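Local coordinates for protein endo-1,4-beta-xylanase (Pseudoalteromonas haloplanktis, PDB 1H12) that probably hydrolyses internal beta-1,4 linkages of xylan, and perhaps of related beta-glucans, as a cold-adapted family 8 glycoside hydrolase, at residues I29-V33 with V393-F397; K32-F37 with Y386-L391. All coordinates share one frame; numbering follows the deposited sequence. Where two conformers were deposited one is given.

Contact 1 of 2, residues I29-V33 with V393-F397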
ATOM      1  N   ILE A  29       3.411  23.188   0.477  1.00 16.60           N
ATOM      2  CA  ILE A  29       3.098  21.779   0.566  1.00 14.46           C
ATOM      3  C   ILE A  29       2.470  21.239  -0.707  1.00 14.49           C
ATOM      4  O   ILE A  29       2.890  20.201  -1.246  1.00 14.36           O
ATOM      5  CB  ILE A  29       2.159  21.566   1.752  1.00 14.02           C
ATOM      6  CG1 ILE A  29       2.846  21.949   3.086  1.00 14.66           C
ATOM      7  CG2 ILE A  29       1.647  20.142   1.776  1.00 14.57           C
ATOM      8  CD1 ILE A  29       1.931  22.179   4.217  1.00 15.71           C
ATOM      9  N   GLN A  30       1.461  21.908  -1.186  1.00 14.11           N
ATOM     10  CA  GLN A  30       0.766  21.411  -2.362  1.00 15.02           C
ATOM     11  C   GLN A  30       1.682  21.413  -3.591  1.00 14.60           C
ATOM     12  O   GLN A  30       1.614  20.511  -4.439  1.00 15.33           O
ATOM     13  CB  GLN A  30      -0.568  22.144  -2.589  1.00 16.43           C
ATOM     14  CG  GLN A  30      -1.499  22.114  -1.436  1.00 21.28           C
ATOM     15  CD  GLN A  30      -1.889  20.672  -0.962  1.00 23.42           C
ATOM     16  OE1 GLN A  30      -1.978  20.319   0.393  1.00 23.46           O
ATOM     17  NE2 GLN A  30      -2.175  19.865  -1.964  1.00 14.99           N
ATOM     18  N   GLN A  31       2.551  22.417  -3.734  1.00 15.25           N
ATOM     19  CA  GLN A  31       3.501  22.428  -4.846  1.00 15.31           C
ATOM     20  C   GLN A  31       4.396  21.191  -4.785  1.00 14.90           C
ATOM     21  O   GLN A  31       4.690  20.599  -5.822  1.00 15.56           O
ATOM     22  CB  GLN A  31       4.383  23.717  -4.911  1.00 18.58           C
ATOM     23  N   LYS A  32       4.840  20.817  -3.597  1.00 14.47           N
ATOM     24  CA  LYS A  32       5.719  19.653  -3.458  1.00 14.76           C
ATOM     25  C   LYS A  32       4.962  18.369  -3.831  1.00 13.61           C
ATOM     26  O   LYS A  32       5.536  17.491  -4.517  1.00 13.31           O
ATOM     27  CB  LYS A  32       6.260  19.557  -2.043  1.00 16.53           C
ATOM     28  CG  LYS A  32       7.283  18.494  -1.867  1.00 17.30           C
ATOM     29  CD  LYS A  32       8.085  18.700  -0.591  1.00 22.02           C
ATOM     30  CE  LYS A  32       8.989  17.589  -0.336  1.00 24.16           C
ATOM     31  NZ  LYS A  32       9.898  17.895   0.756  1.00 28.09           N
ATOM     32  N   VAL A  33       3.715  18.256  -3.403  1.00 12.29           N
ATOM     33  CA  VAL A  33       2.890  17.096  -3.787  1.00 11.67           C
ATOM     34  C   VAL A  33       2.736  17.037  -5.301  1.00 11.26           C
ATOM     35  O   VAL A  33       2.890  15.992  -5.915  1.00 11.88           O
ATOM     36  CB  VAL A  33       1.509  17.214  -3.142  1.00 13.15           C
ATOM     37  CG1 VAL A  33       0.610  16.103  -3.605  1.00 14.61           C
ATOM     38  CG2 VAL A  33       1.624  17.150  -1.602  1.00 13.81           C
ATOM     39  N   VAL A 393       0.302  12.855   3.823  1.00  8.90           N
ATOM     40  CA  VAL A 393       0.773  13.870   4.789  1.00  9.53           C
ATOM     41  C   VAL A 393       0.386  15.279   4.409  1.00 10.54           C
ATOM     42  O   VAL A 393       0.723  16.226   5.123  1.00 12.40           O
ATOM     43  CB  VAL A 393       2.299  13.783   5.044  1.00  9.92           C
ATOM     44  CG1 VAL A 393       2.718  12.405   5.471  1.00 10.64           C
ATOM     45  CG2 VAL A 393       3.119  14.302   3.885  1.00 11.74           C
ATOM     46  N   SER A 394      -0.336  15.440   3.304  1.00 10.85           N
ATOM     47  CA  SER A 394      -0.761  16.749   2.804  1.00 11.27           C
ATOM     48  C   SER A 394      -2.278  16.870   2.770  1.00 11.39           C
ATOM     49  O   SER A 394      -2.796  17.833   2.143  1.00 13.52           O
ATOM     50  CB  SER A 394      -0.173  16.961   1.443  1.00 12.16           C
ATOM     51  OG  SER A 394      -0.718  15.982   0.516  1.00 10.89           O
ATOM     52  N   GLY A 395      -3.005  15.929   3.351  1.00 10.66           N
ATOM     53  CA  GLY A 395      -4.437  15.985   3.331  1.00 11.80           C
ATOM     54  C   GLY A 395      -5.054  15.648   1.976  1.00 10.79           C
ATOM     55  O   GLY A 395      -6.234  15.928   1.803  1.00 12.90           O
ATOM     56  N   ASN A 396      -4.328  14.995   1.084  1.00  9.97           N
ATOM     57  CA  ASN A 396      -4.832  14.695  -0.215  1.00  9.50           C
ATOM     58  C   ASN A 396      -5.326  13.265  -0.377  1.00  9.50           C
ATOM     59  O   ASN A 396      -5.837  12.927  -1.456  1.00 10.57           O
ATOM     60  CB  ASN A 396      -3.778  14.984  -1.305  1.00 10.03           C
ATOM     61  CG  ASN A 396      -3.660  16.443  -1.633  1.00 10.75           C
ATOM     62  OD1 ASN A 396      -2.608  17.108  -1.323  1.00 14.23           O
ATOM     63  ND2 ASN A 396      -4.655  16.974  -2.236  1.00 10.71           N
ATOM     64  N   PHE A 397      -5.126  12.398   0.614  1.00  8.78           N
ATOM     65  CA  PHE A 397      -5.570  11.012   0.529  1.00  8.40           C
ATOM     66  C   PHE A 397      -6.976  10.955   1.157  1.00  8.51           C
ATOM     67  O   PHE A 397      -7.113  10.977   2.366  1.00 10.38           O
ATOM     68  CB  PHE A 397      -4.594  10.078   1.168  1.00  8.86           C
ATOM     69  CG  PHE A 397      -4.789   8.629   0.746  1.00  8.14           C
ATOM     70  CD1 PHE A 397      -5.831   7.879   1.201  1.00  9.74           C
ATOM     71  CD2 PHE A 397      -3.920   8.046  -0.139  1.00  8.90           C
ATOM     72  CE1 PHE A 397      -5.978   6.518   0.790  1.00 10.03           C
ATOM     73  CE2 PHE A 397      -4.031   6.706  -0.506  1.00  9.53           C
ATOM     74  CZ  PHE A 397      -5.087   5.979  -0.065  1.00  9.53           C
TER
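Val-33 and Ser-394 meet where helix 29-40 packs against the turn that leaves helix 379-392, in the (alpha/alpha)6 barrel fold of family 8 glycoside hydrolases. The tight part is small and mainly apolar. CG2 of Val-33 comes to 3.5 Å from Ser-394 CB and is about as close to its hydroxyl. One helical turn earlier, Ile-29 places its CG2 3.7 Å from the same Ser-394 CB, which therefore sits against two methyl groups. All three residues are buried. With chi1 of 64°, Ser-394 OG lies between its own backbone N and carbonyl carbon and is turned back toward the helix it follows, where it hydrogen-bonds the carbonyl oxygen of Met-390. Leu-391 O and Asn-396 OD1 are further acceptors within range of the same hydroxyl, so the proton cannot be assigned to OD1.

The other part is polar, more open and partly exposed, and is formed by two amide side chains arriving from opposite directions. Gln-30 bends at chi2 (-58°), which carries its amide across to the loop. Its OE1 is 3.1 Å from Ser-394 O, but both atoms are acceptors as modelled, so no bond is counted there. In that amide orientation the cross-contact hydrogen bond comes from the nitrogen: the two amide planes are steeply inclined to one another, yet Asn-396 OD1 lies nearly in the plane of the Gln-30 amide. Gln-30 NE2 donates to a lone pair of that oxygen over 2.9 Å, with an N-H...O angle of 166°.

Contact 2 of 2, residues K32-F37 with Y386-L391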
ATOM      1  N   LYS A  32       4.840  20.817  -3.597  1.00 14.47           N
ATOM      2  CA  LYS A  32       5.719  19.653  -3.458  1.00 14.76           C
ATOM      3  C   LYS A  32       4.962  18.369  -3.831  1.00 13.61           C
ATOM      4  O   LYS A  32       5.536  17.491  -4.517  1.00 13.31           O
ATOM      5  CB  LYS A  32       6.260  19.557  -2.043  1.00 16.53           C
ATOM      6  CG  LYS A  32       7.283  18.494  -1.867  1.00 17.30           C
ATOM      7  CD  LYS A  32       8.085  18.700  -0.591  1.00 22.02           C
ATOM      8  CE  LYS A  32       8.989  17.589  -0.336  1.00 24.16           C
ATOM      9  NZ  LYS A  32       9.898  17.895   0.756  1.00 28.09           N
ATOM     10  N   VAL A  33       3.715  18.256  -3.403  1.00 12.29           N
ATOM     11  CA  VAL A  33       2.890  17.096  -3.787  1.00 11.67           C
ATOM     12  C   VAL A  33       2.736  17.037  -5.301  1.00 11.26           C
ATOM     13  O   VAL A  33       2.890  15.992  -5.915  1.00 11.88           O
ATOM     14  CB  VAL A  33       1.509  17.214  -3.142  1.00 13.15           C
ATOM     15  CG1 VAL A  33       0.610  16.103  -3.605  1.00 14.61           C
ATOM     16  CG2 VAL A  33       1.624  17.150  -1.602  1.00 13.81           C
ATOM     17  N   ASN A  34       2.399  18.163  -5.897  1.00 12.21           N
ATOM     18  CA  ASN A  34       2.191  18.226  -7.324  1.00 12.91           C
ATOM     19  C   ASN A  34       3.454  17.909  -8.118  1.00 12.55           C
ATOM     20  O   ASN A  34       3.389  17.168  -9.110  1.00 12.88           O
ATOM     21  CB  ASN A  34       1.695  19.647  -7.724  1.00 15.18           C
ATOM     22  CG  ASN A  34       0.339  19.988  -7.160  1.00 17.94           C
ATOM     23  OD1 ASN A  34      -0.385  19.152  -6.683  1.00 18.21           O
ATOM     24  ND2 ASN A  34      -0.013  21.281  -7.251  1.00 18.08           N
ATOM     25  N   SER A  35       4.579  18.448  -7.677  1.00 12.73           N
ATOM     26  CA  SER A  35       5.817  18.111  -8.415  0.50 13.13           C
ATOM     27  C   SER A  35       6.207  16.640  -8.251  1.00 11.81           C
ATOM     28  O   SER A  35       6.796  16.073  -9.147  1.00 12.29           O
ATOM     29  CB  SER A  35       6.990  19.021  -7.954  0.50 15.87           C
ATOM     30  OG  SER A  35       7.329  18.796  -6.618  0.50 20.21           O
ATOM     31  N   THR A  36       5.897  16.048  -7.108  1.00 11.24           N
ATOM     32  CA  THR A  36       6.169  14.634  -6.886  1.00  9.90           C
ATOM     33  C   THR A  36       5.400  13.834  -7.964  1.00  9.61           C
ATOM     34  O   THR A  36       5.978  12.958  -8.616  1.00  9.83           O
ATOM     35  CB  THR A  36       5.787  14.231  -5.502  1.00 10.77           C
ATOM     36  OG1 THR A  36       6.617  14.937  -4.524  1.00 12.51           O
ATOM     37  CG2 THR A  36       5.961  12.780  -5.250  1.00 10.54           C
ATOM     38  N   PHE A  37       4.113  14.104  -8.130  1.00  9.51           N
ATOM     39  CA  PHE A  37       3.357  13.392  -9.129  1.00  9.41           C
ATOM     40  C   PHE A  37       3.912  13.694 -10.512  1.00 10.10           C
ATOM     41  O   PHE A  37       4.128  12.779 -11.329  1.00 10.01           O
ATOM     42  CB  PHE A  37       1.861  13.753  -9.061  1.00 10.21           C
ATOM     43  CG  PHE A  37       1.030  12.946 -10.007  1.00  9.58           C
ATOM     44  CD1 PHE A  37       0.883  13.306 -11.337  1.00 10.46           C
ATOM     45  CD2 PHE A  37       0.402  11.794  -9.577  1.00  9.57           C
ATOM     46  CE1 PHE A  37       0.170  12.483 -12.219  1.00 10.76           C
ATOM     47  CE2 PHE A  37      -0.332  11.007 -10.406  1.00 10.58           C
ATOM     48  CZ  PHE A  37      -0.452  11.342 -11.745  1.00 11.00           C
ATOM     49  N   TYR A 386       6.939   6.878  -1.592  1.00  8.26           N
ATOM     50  CA  TYR A 386       7.140   8.310  -1.441  1.00  8.66           C
ATOM     51  C   TYR A 386       5.916   9.080  -1.975  1.00  8.31           C
ATOM     52  O   TYR A 386       5.416  10.005  -1.334  1.00  8.58           O
ATOM     53  CB  TYR A 386       8.427   8.694  -2.186  1.00  9.03           C
ATOM     54  CG  TYR A 386       8.811  10.163  -2.025  1.00  9.25           C
ATOM     55  CD1 TYR A 386       8.386  11.117  -2.908  1.00  9.96           C
ATOM     56  CD2 TYR A 386       9.597  10.593  -0.967  1.00 10.73           C
ATOM     57  CE1 TYR A 386       8.710  12.453  -2.793  1.00 11.01           C
ATOM     58  CE2 TYR A 386       9.927  11.931  -0.829  1.00 11.78           C
ATOM     59  CZ  TYR A 386       9.475  12.857  -1.736  1.00 11.36           C
ATOM     60  OH  TYR A 386       9.804  14.181  -1.629  1.00 14.68           O
ATOM     61  N   MET A 387       5.422   8.675  -3.138  1.00  7.99           N
ATOM     62  CA  MET A 387       4.225   9.299  -3.726  1.00  8.24           C
ATOM     63  C   MET A 387       3.023   9.134  -2.825  1.00  7.96           C
ATOM     64  O   MET A 387       2.326  10.104  -2.523  1.00  8.58           O
ATOM     65  CB  MET A 387       3.977   8.675  -5.119  1.00  8.29           C
ATOM     66  CG  MET A 387       2.764   9.211  -5.836  1.00  9.17           C
ATOM     67  SD  MET A 387       2.916  10.849  -6.557  1.00 10.02           S
ATOM     68  CE  MET A 387       2.160  11.938  -5.317  1.00 10.92           C
ATOM     69  N   LEU A 388       2.756   7.910  -2.368  1.00  7.88           N
ATOM     70  CA  LEU A 388       1.613   7.703  -1.486  1.00  7.53           C
ATOM     71  C   LEU A 388       1.735   8.527  -0.208  1.00  7.97           C
ATOM     72  O   LEU A 388       0.759   9.144   0.222  1.00  8.29           O
ATOM     73  CB  LEU A 388       1.465   6.214  -1.147  1.00  8.30           C
ATOM     74  CG  LEU A 388       1.058   5.315  -2.290  1.00  9.46           C
ATOM     75  CD1 LEU A 388       1.122   3.867  -1.817  1.00 11.68           C
ATOM     76  CD2 LEU A 388      -0.316   5.624  -2.788  1.00 12.93           C
ATOM     77  N   ALA A 389       2.919   8.550   0.378  1.00  8.06           N
ATOM     78  CA  ALA A 389       3.106   9.287   1.616  1.00  7.84           C
ATOM     79  C   ALA A 389       2.876  10.807   1.403  1.00  8.35           C
ATOM     80  O   ALA A 389       2.309  11.477   2.253  1.00  8.88           O
ATOM     81  CB  ALA A 389       4.484   9.057   2.153  1.00  8.75           C
ATOM     82  N   MET A 390       3.356  11.335   0.267  1.00  8.27           N
ATOM     83  CA  MET A 390       3.135  12.725  -0.020  1.00  8.79           C
ATOM     84  C   MET A 390       1.660  13.073  -0.005  1.00  9.38           C
ATOM     85  O   MET A 390       1.276  14.154   0.474  1.00 10.55           O
ATOM     86  CB  MET A 390       3.788  13.146  -1.348  1.00 10.65           C
ATOM     87  CG  MET A 390       5.265  13.454  -1.260  1.00 12.30           C
ATOM     88  SD  MET A 390       5.676  14.765  -0.095  1.00 14.77           S
ATOM     89  CE  MET A 390       4.768  15.753  -0.606  1.00 17.52           C
ATOM     90  N   LEU A 391       0.799  12.191  -0.532  1.00  8.51           N
ATOM     91  CA  LEU A 391      -0.613  12.371  -0.471  1.00  8.78           C
ATOM     92  C   LEU A 391      -1.148  12.300   0.973  1.00  8.72           C
ATOM     93  O   LEU A 391      -1.950  13.159   1.407  1.00  9.29           O
ATOM     94  CB  LEU A 391      -1.343  11.351  -1.359  1.00  9.31           C
ATOM     95  CG  LEU A 391      -0.936  11.416  -2.804  1.00 10.56           C
ATOM     96  CD1 LEU A 391      -1.452  10.174  -3.522  1.00 11.85           C
ATOM     97  CD2 LEU A 391      -1.475  12.676  -3.476  1.00 12.06           C
TER
HETATM   98  O   HOH W   1      10.745  14.935   0.776  1.00 14.58           O
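Lys-32 and Tyr-386 start from opposite ends of an antiparallel helix pair of the (alpha/alpha)6 barrel and meet through their long side chains, Lys-32 CE lying 3.7 Å from Tyr-386 OH; the short segments lie 9.7 Å apart at their axes, and their directions differ by 155°. Extended beyond CG, the lysine chain crosses the tyrosine at about a right angle. A water joins their polar ends: Lys-32 NZ donates to it over 3.1 Å, while Tyr-386 OH is hydrogen-bonded to it at 2.7 Å, the water lying in the ring plane at its edge. Lys-32 also makes a cation-pi contact with Trp-369.

Next, Val-33 slides past Met-390 in the opposite direction, its CG2 approaching the backbone oxygen Met-390 O. Its other methyl, CG1, rests against Leu-391 CD2.

Thr-36, one turn on, points toward helix 379-392. Its OG1 donates to Lys-32 O at 2.8 Å, an intrahelical bond that satisfies the buried hydroxyl. Thr-36 OG1 also lies 3.7 Å from Tyr-386 CE1, at the ring edge. CG2 packs on that ring too, and on Met-387 SD.

Phe-37 ends the segment with a Met-aromatic contact. Met-387 bends at chi2 (75°) and again at chi3, bringing its sulfur obliquely beside the ring, 5.2 Å from the Phe-37 centroid. The closest approach is to the backbone, Met-387 SD lying 3.6 Å from Phe-37 CA.

Overall arrangement
Contacts 1 and 2 form one continuous interface, their centres 6 Å apart, with helix 29-40 meeting first the loop 393-397 and then helix 379-392 itself. Val-33 belongs to both. On the other side, Asn-396 N lies 3.0 Å from Leu-391 O, a probable hydrogen bond that ties the loop of contact 1 to the helix end used in contact 2. In contact 2 the Tyr-386 side chain is about 10 Å from the bound xylopyranose, modelled in alpha and beta forms. Tyr-378 and Asn-382, which line that pocket with Gln-327, Gly-341 and Glu-342, sit at or near the start of helix 379-392, so one helix links sugar site and interface.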